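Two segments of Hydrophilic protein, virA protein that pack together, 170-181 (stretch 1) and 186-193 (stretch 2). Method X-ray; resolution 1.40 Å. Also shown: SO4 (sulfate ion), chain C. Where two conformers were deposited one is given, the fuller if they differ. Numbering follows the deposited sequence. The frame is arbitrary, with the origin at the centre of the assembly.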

# COMPACT_ATOMS: atom_id res chain seq x y z
N GLY A 170 -0.20 2.55 -19.25
CA GLY A 170 0.60 1.63 -20.04
C GLY A 170 1.68 0.84 -19.30
O GLY A 170 2.65 0.40 -19.90
N LEU A 171 1.51 0.65 -17.99
CA LEU A 171 2.49 -0.12 -17.24
C LEU A 171 2.20 -1.61 -17.36
O LEU A 171 1.05 -2.02 -17.32
CB LEU A 171 2.44 0.27 -15.76
CG LEU A 171 3.26 1.47 -15.27
CD1 LEU A 171 4.74 1.30 -15.62
CD2 LEU A 171 2.71 2.80 -15.81
N MET A 172 3.26 -2.41 -17.51
CA MET A 172 3.13 -3.86 -17.46
C MET A 172 3.25 -4.34 -16.03
O MET A 172 4.06 -3.81 -15.26
CB MET A 172 4.23 -4.51 -18.31
CG MET A 172 3.95 -4.48 -19.79
SD MET A 172 2.39 -5.31 -20.14
CE MET A 172 2.75 -6.94 -19.49
N PRO A 173 2.46 -5.35 -15.64
CA PRO A 173 2.61 -5.94 -14.31
C PRO A 173 3.98 -6.59 -14.14
O PRO A 173 4.59 -7.02 -15.13
CB PRO A 173 1.54 -7.03 -14.28
CG PRO A 173 0.46 -6.51 -15.22
CD PRO A 173 1.24 -5.83 -16.33
N GLY A 174 4.47 -6.63 -12.91
CA GLY A 174 5.70 -7.31 -12.58
C GLY A 174 5.43 -8.68 -11.99
O GLY A 174 4.34 -9.23 -12.14
N GLN A 175 6.44 -9.24 -11.33
CA GLN A 175 6.29 -10.52 -10.66
C GLN A 175 5.80 -10.29 -9.23
O GLN A 175 6.53 -9.74 -8.42
CB GLN A 175 7.64 -11.23 -10.61
CG GLN A 175 8.23 -11.54 -11.97
CD GLN A 175 9.53 -12.33 -11.86
OE1 GLN A 175 9.68 -13.16 -10.97
NE2 GLN A 175 10.47 -12.06 -12.76
N TYR A 176 4.58 -10.73 -8.92
CA TYR A 176 4.06 -10.56 -7.56
C TYR A 176 4.94 -11.36 -6.59
O TYR A 176 5.37 -12.47 -6.92
CB TYR A 176 2.65 -11.14 -7.38
CG TYR A 176 1.49 -10.68 -8.24
CD1 TYR A 176 0.70 -9.59 -7.87
CD2 TYR A 176 1.10 -11.41 -9.35
CE1 TYR A 176 -0.42 -9.21 -8.63
CE2 TYR A 176 -0.01 -11.05 -10.12
CZ TYR A 176 -0.76 -9.95 -9.76
OH TYR A 176 -1.86 -9.59 -10.52
N PRO A 177 5.13 -10.86 -5.37
CA PRO A 177 5.92 -11.62 -4.39
C PRO A 177 5.15 -12.85 -3.93
O PRO A 177 3.95 -12.76 -3.66
CB PRO A 177 6.08 -10.65 -3.21
CG PRO A 177 5.07 -9.54 -3.43
CD PRO A 177 4.67 -9.55 -4.87
N GLU A 178 5.85 -13.98 -3.82
CA GLU A 178 5.25 -15.22 -3.35
C GLU A 178 4.63 -15.06 -1.97
O GLU A 178 3.74 -15.81 -1.62
CB GLU A 178 6.31 -16.32 -3.29
CG GLU A 178 6.59 -16.98 -4.62
CD GLU A 178 5.36 -17.66 -5.21
OE1 GLU A 178 4.82 -18.60 -4.57
OE2 GLU A 178 4.95 -17.27 -6.31
N SER A 179 5.11 -14.10 -1.18
CA SER A 179 4.58 -13.90 0.17
C SER A 179 3.11 -13.49 0.21
O SER A 179 2.41 -13.77 1.18
CB SER A 179 5.38 -12.84 0.92
OG SER A 179 5.37 -11.60 0.22
N ASP A 180 2.64 -12.81 -0.85
CA ASP A 180 1.38 -12.08 -0.80
C ASP A 180 0.23 -12.83 -1.45
O ASP A 180 0.44 -13.83 -2.16
CB ASP A 180 1.52 -10.76 -1.59
CG ASP A 180 2.37 -9.70 -0.91
OD1 ASP A 180 3.11 -9.94 0.07
OD2 ASP A 180 2.28 -8.56 -1.40
N VAL A 181 -0.98 -12.29 -1.28
CA VAL A 181 -2.15 -12.79 -2.01
C VAL A 181 -2.81 -11.64 -2.75
O VAL A 181 -2.61 -10.47 -2.42
CB VAL A 181 -3.19 -13.49 -1.09
CG1 VAL A 181 -2.61 -14.78 -0.48
CG2 VAL A 181 -3.66 -12.53 0.00
N TRP A 186 -6.99 -7.77 -9.32
CA TRP A 186 -5.83 -6.88 -9.09
C TRP A 186 -4.67 -7.38 -9.95
O TRP A 186 -4.17 -8.48 -9.74
CB TRP A 186 -5.37 -6.82 -7.63
CG TRP A 186 -6.37 -6.33 -6.64
CD1 TRP A 186 -7.59 -5.79 -6.88
CD2 TRP A 186 -6.20 -6.35 -5.22
NE1 TRP A 186 -8.21 -5.48 -5.69
CE2 TRP A 186 -7.38 -5.82 -4.65
CE3 TRP A 186 -5.18 -6.78 -4.37
CZ2 TRP A 186 -7.56 -5.70 -3.27
CZ3 TRP A 186 -5.36 -6.67 -3.00
CH2 TRP A 186 -6.54 -6.14 -2.46
N LYS A 187 -4.27 -6.57 -10.92
CA LYS A 187 -3.19 -6.94 -11.82
C LYS A 187 -1.82 -6.50 -11.31
O LYS A 187 -0.81 -7.01 -11.77
CB LYS A 187 -3.41 -6.32 -13.21
CG LYS A 187 -4.75 -6.68 -13.86
CD LYS A 187 -5.01 -8.18 -13.84
CE LYS A 187 -6.27 -8.54 -14.64
NZ LYS A 187 -6.52 -10.00 -14.62
N TYR A 188 -1.80 -5.54 -10.39
CA TYR A 188 -0.53 -4.96 -9.90
C TYR A 188 -0.39 -5.04 -8.38
O TYR A 188 0.72 -5.19 -7.86
CB TYR A 188 -0.42 -3.49 -10.31
CG TYR A 188 -0.60 -3.21 -11.78
CD1 TYR A 188 0.51 -3.14 -12.63
CD2 TYR A 188 -1.86 -2.96 -12.31
CE1 TYR A 188 0.35 -2.87 -13.99
CE2 TYR A 188 -2.03 -2.69 -13.67
CZ TYR A 188 -0.92 -2.65 -14.49
OH TYR A 188 -1.09 -2.36 -15.83
N VAL A 189 -1.49 -4.90 -7.67
CA VAL A 189 -1.48 -4.82 -6.22
C VAL A 189 -1.59 -6.20 -5.57
O VAL A 189 -2.29 -7.10 -6.08
CB VAL A 189 -2.63 -3.91 -5.73
CG1 VAL A 189 -2.71 -3.92 -4.21
CG2 VAL A 189 -2.44 -2.48 -6.25
N SER A 190 -0.88 -6.37 -4.46
CA SER A 190 -1.03 -7.57 -3.63
C SER A 190 -0.93 -7.20 -2.16
O SER A 190 -0.56 -6.07 -1.82
CB SER A 190 -0.03 -8.67 -4.01
OG SER A 190 1.30 -8.21 -3.87
N TYR A 191 -1.28 -8.14 -1.29
CA TYR A 191 -1.43 -7.87 0.14
C TYR A 191 -0.76 -8.90 1.04
O TYR A 191 -0.73 -10.09 0.73
CB TYR A 191 -2.93 -7.91 0.46
CG TYR A 191 -3.26 -7.96 1.95
CD1 TYR A 191 -3.27 -6.79 2.72
CD2 TYR A 191 -3.55 -9.17 2.58
CE1 TYR A 191 -3.60 -6.83 4.07
CE2 TYR A 191 -3.86 -9.22 3.94
CZ TYR A 191 -3.89 -8.05 4.67
OH TYR A 191 -4.21 -8.10 6.02
N ARG A 192 -0.26 -8.44 2.18
CA ARG A 192 -0.03 -9.35 3.31
C ARG A 192 -0.19 -8.61 4.62
O ARG A 192 -0.22 -7.37 4.66
CB ARG A 192 1.32 -10.09 3.24
CG ARG A 192 2.52 -9.26 3.64
CD ARG A 192 3.84 -10.05 3.52
NE ARG A 192 4.95 -9.39 4.23
CZ ARG A 192 5.24 -9.62 5.50
NH1 ARG A 192 4.51 -10.50 6.20
NH2 ARG A 192 6.25 -8.97 6.07
N ASN A 193 -0.34 -9.38 5.70
CA ASN A 193 -0.33 -8.81 7.04
C ASN A 193 0.93 -9.18 7.81
O ASN A 193 1.23 -10.36 7.98
CB ASN A 193 -1.57 -9.24 7.82
CG ASN A 193 -1.60 -8.62 9.20
OD1 ASN A 193 -0.87 -9.06 10.09
ND2 ASN A 193 -2.37 -7.55 9.38
S SO4 C . 7.55 -6.84 3.11
O1 SO4 C . 6.67 -7.87 2.52
O2 SO4 C . 7.41 -6.85 4.56
O3 SO4 C . 8.93 -7.15 2.76
O4 SO4 C . 7.18 -5.52 2.61

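The backbones meet as a sheet at one point only. V181 and Y191 form a single antiparallel bridge, their CA atoms 5.4 Å apart: V181 N donates to Y191 O at 3.0 Å, and Y191 N returns the bond to V181 O at 2.9 Å. Stretch 1 otherwise has no regular structure. A type I turn from P177 to D180, closed by D180 N to P177 O at 3.1 Å, leads into the bridge.

Away from the bridge, side-chain hydroxyls take over the bonding, and one tyrosine from each stretch reaches across to the other. Y188 OH donates to L171 O at 2.6 Å, and Y176 OH donates to W186 O at 2.7 Å. A tyrosine is long enough to carry a hydroxyl donor to a main-chain carbonyl of the other stretch, while its ring covers the ground between. The smaller S190 points toward stretch 1 and donates a hydrogen bond to a carboxylate, S190 OG to D180 OD2 at 2.7 Å. The other carboxylate oxygen, D180 OD1, accepts from S179 OG at 2.8 Å, so one aspartate ties the turn to the strand.

Charge plays a looser part. D180 OD1 lies 4.6 Å from R192 NE, too far for a salt bridge though the charges are complementary. The guanidinium grips a sulfate, probably from the crystallisation liquor, through R192 NE to O1 at 2.9 Å and R192 NH2 to O2 at 2.8 Å.

Apolar contacts complete the packing. The Y188 ring meets P173, with P173 CG 3.8 Å from Y188 CE1, and that same CE1 lies 4.2 Å from L171 CB. These aliphatic carbons suit the ring's hydrocarbon portion, packing at van der Waals range while the hydroxyl bonds L171 O. Beside the bridge, V181 CG2, a methyl, likewise approaches the edge of the Y191 ring, 4.2 Å from Y191 CD2.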